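Local coordinates for protein transketolase (Campylobacter jejuni, PDB 3L84) that belongs to the transketolase family of thiamine diphosphate-binding enzymes and assembles from two copies of its three-domain chain, at residues A68-Y73 and K89-L94. Numbering follows the deposited sequence. Where two conformers were deposited one is given.
Sequences ASALLY and KNFRQL
Phe91, the second residue of a type II beta turn from Asn90 to Gln93, lies beside the start of helix 69-79, where the backbones come closest at Ala70 and Phe91, with CA atoms 7.7 Å apart. Its side chain reaches the N-terminal part of the helix and touches Ser69, Ala70 and Tyr73. Helix 69-79 follows strand 60-63, an outer strand of the parallel sheet in the thiamine diphosphate-binding domain, and the contact packs the start of this helix against the loop after helix 85-88. Ala68 holds the N-cap position, and its O accepts from Leu71 N at 3.0 Å, while the turn is closed by Gln93 N to Asn90 O at 3.1 Å. The Phe91 side chain extends with CG anti to the backbone N (chi1 -179°), which carries the far rim of its ring to the helix. There CZ lies 4.0 Å from Ala70 CB. The Tyr73 and Phe91 side chains cross at about a right angle, and their rings meet rim to rim, with Tyr73 CE2 3.9 Å from Phe91 CE1. Met20 and Val21 of helix 3-24 also pack on Phe91. Over one face of the Phe91 ring sits Arg92 CG, 3.8 Å above the plane near its centre, so the turn folds its third side chain back over its second. The guanidinium of Arg92 continues past the ring to Gly100 O and Ser26 OG and forms a salt bridge with Asp449 of the second subunit, placing the turn beside the dimer interface. The buried polar ends on the helix have partners further along the loop that carries the turn: Tyr73 OH is hydrogen-bonded to Pro99 O, and Ser69 OG to Gly100 O. That same Ser69 OG lies at the edge of the Phe91 ring, near its plane, 3.4 Å from CE1.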
loop_
_atom_site.group_PDB
_atom_site.type_symbol
_atom_site.label_atom_id
_atom_site.label_comp_id
_atom_site.label_asym_id
_atom_site.label_seq_id
_atom_site.Cartn_x
_atom_site.Cartn_y
_atom_site.Cartn_z
ATOM N N ALA A 68 -2.601 -21.151 7.244
ATOM C CA ALA A 68 -2.645 -22.270 8.171
ATOM C C ALA A 68 -4.021 -22.476 8.829
ATOM O O ALA A 68 -4.137 -23.099 9.900
ATOM C CB ALA A 68 -1.511 -22.110 9.221
ATOM N N SER A 69 -5.051 -21.974 8.166
ATOM C CA SER A 69 -6.429 -22.074 8.607
ATOM C C SER A 69 -6.859 -23.476 9.016
ATOM O O SER A 69 -7.616 -23.604 9.962
ATOM C CB SER A 69 -7.332 -21.545 7.502
ATOM O OG SER A 69 -7.108 -22.272 6.320
ATOM N N ALA A 70 -6.406 -24.525 8.322
ATOM C CA ALA A 70 -6.875 -25.847 8.691
ATOM C C ALA A 70 -6.496 -26.198 10.130
ATOM O O ALA A 70 -7.226 -26.871 10.851
ATOM C CB ALA A 70 -6.314 -26.908 7.720
ATOM N N LEU A 71 -5.331 -25.752 10.556
ATOM C CA LEU A 71 -4.890 -26.016 11.927
ATOM C C LEU A 71 -5.746 -25.249 12.933
ATOM O O LEU A 71 -6.146 -25.784 13.972
ATOM C CB LEU A 71 -3.417 -25.633 12.115
ATOM C CG LEU A 71 -2.821 -25.896 13.493
ATOM C CD1 LEU A 71 -2.778 -27.393 13.792
ATOM C CD2 LEU A 71 -1.390 -25.276 13.658
ATOM N N LEU A 72 -6.018 -23.968 12.642
ATOM C CA LEU A 72 -6.902 -23.181 13.493
ATOM C C LEU A 72 -8.272 -23.826 13.606
ATOM O O LEU A 72 -8.796 -23.992 14.705
ATOM C CB LEU A 72 -7.030 -21.749 12.991
ATOM C CG LEU A 72 -7.988 -20.825 13.762
ATOM C CD1 LEU A 72 -7.630 -20.695 15.204
ATOM C CD2 LEU A 72 -8.023 -19.485 13.047
ATOM N N TYR A 73 -8.854 -24.212 12.477
ATOM C CA TYR A 73 -10.183 -24.821 12.503
ATOM C C TYR A 73 -10.181 -26.145 13.274
ATOM O O TYR A 73 -11.110 -26.428 14.025
ATOM C CB TYR A 73 -10.655 -25.069 11.072
ATOM C CG TYR A 73 -10.840 -23.837 10.224
ATOM C CD1 TYR A 73 -11.168 -22.634 10.766
ATOM C CD2 TYR A 73 -10.693 -23.898 8.848
ATOM C CE1 TYR A 73 -11.350 -21.508 9.957
ATOM C CE2 TYR A 73 -10.889 -22.811 8.038
ATOM C CZ TYR A 73 -11.186 -21.615 8.578
ATOM O OH TYR A 73 -11.375 -20.495 7.774
ATOM N N LYS A 89 -15.088 -30.980 7.151
ATOM C CA LYS A 89 -15.235 -31.691 5.891
ATOM C C LYS A 89 -15.673 -30.823 4.719
ATOM O O LYS A 89 -15.739 -31.294 3.606
ATOM C CB LYS A 89 -16.222 -32.857 6.080
ATOM C CG LYS A 89 -15.643 -33.966 6.915
ATOM C CD LYS A 89 -16.660 -35.059 7.258
ATOM C CE LYS A 89 -16.037 -36.093 8.221
ATOM N NZ LYS A 89 -16.972 -37.188 8.621
ATOM N N ASN A 90 -16.008 -29.570 4.992
ATOM C CA ASN A 90 -16.427 -28.579 4.007
ATOM C C ASN A 90 -15.348 -27.499 3.808
ATOM O O ASN A 90 -15.633 -26.428 3.250
ATOM C CB ASN A 90 -17.734 -27.916 4.461
ATOM C CG ASN A 90 -18.893 -28.880 4.475
ATOM O OD1 ASN A 90 -18.858 -29.913 3.792
ATOM N ND2 ASN A 90 -19.910 -28.569 5.249
ATOM N N PHE A 91 -14.124 -27.751 4.267
ATOM C CA PHE A 91 -13.045 -26.818 4.104
ATOM C C PHE A 91 -12.928 -26.341 2.653
ATOM O O PHE A 91 -12.946 -27.120 1.715
ATOM C CB PHE A 91 -11.760 -27.513 4.554
ATOM C CG PHE A 91 -10.497 -26.685 4.489
ATOM C CD1 PHE A 91 -10.349 -25.517 5.242
ATOM C CD2 PHE A 91 -9.406 -27.094 3.727
ATOM C CE1 PHE A 91 -9.147 -24.821 5.253
ATOM C CE2 PHE A 91 -8.213 -26.404 3.744
ATOM C CZ PHE A 91 -8.085 -25.275 4.508
ATOM N N ARG A 92 -12.837 -25.043 2.518
ATOM C CA ARG A 92 -12.605 -24.381 1.233
ATOM C C ARG A 92 -13.742 -24.521 0.216
ATOM O O ARG A 92 -13.574 -24.191 -0.945
ATOM C CB ARG A 92 -11.249 -24.758 0.622
ATOM C CG ARG A 92 -10.070 -24.053 1.289
ATOM C CD ARG A 92 -8.670 -24.605 0.860
ATOM N NE ARG A 92 -7.706 -23.639 1.326
ATOM C CZ ARG A 92 -7.115 -22.683 0.618
ATOM N NH1 ARG A 92 -7.144 -22.686 -0.694
ATOM N NH2 ARG A 92 -6.468 -21.708 1.246
ATOM N N GLN A 93 -14.904 -24.941 0.663
ATOM C CA GLN A 93 -16.068 -25.104 -0.218
ATOM C C GLN A 93 -17.016 -23.907 -0.102
ATOM O O GLN A 93 -17.174 -23.314 0.983
ATOM C CB GLN A 93 -16.815 -26.388 0.075
ATOM C CG GLN A 93 -15.953 -27.642 -0.054
ATOM C CD GLN A 93 -15.054 -27.608 -1.265
ATOM O OE1 GLN A 93 -13.801 -27.549 -1.150
ATOM N NE2 GLN A 93 -15.651 -27.532 -2.436
ATOM N N LEU A 94 -17.692 -23.602 -1.208
ATOM C CA LEU A 94 -18.552 -22.442 -1.255
ATOM C C LEU A 94 -19.552 -22.446 -0.119
ATOM O O LEU A 94 -20.259 -23.426 0.107
ATOM C CB LEU A 94 -19.285 -22.374 -2.580
ATOM C CG LEU A 94 -20.090 -21.125 -2.850
ATOM C CD1 LEU A 94 -19.098 -19.968 -3.091
ATOM C CD2 LEU A 94 -21.013 -21.319 -4.063
#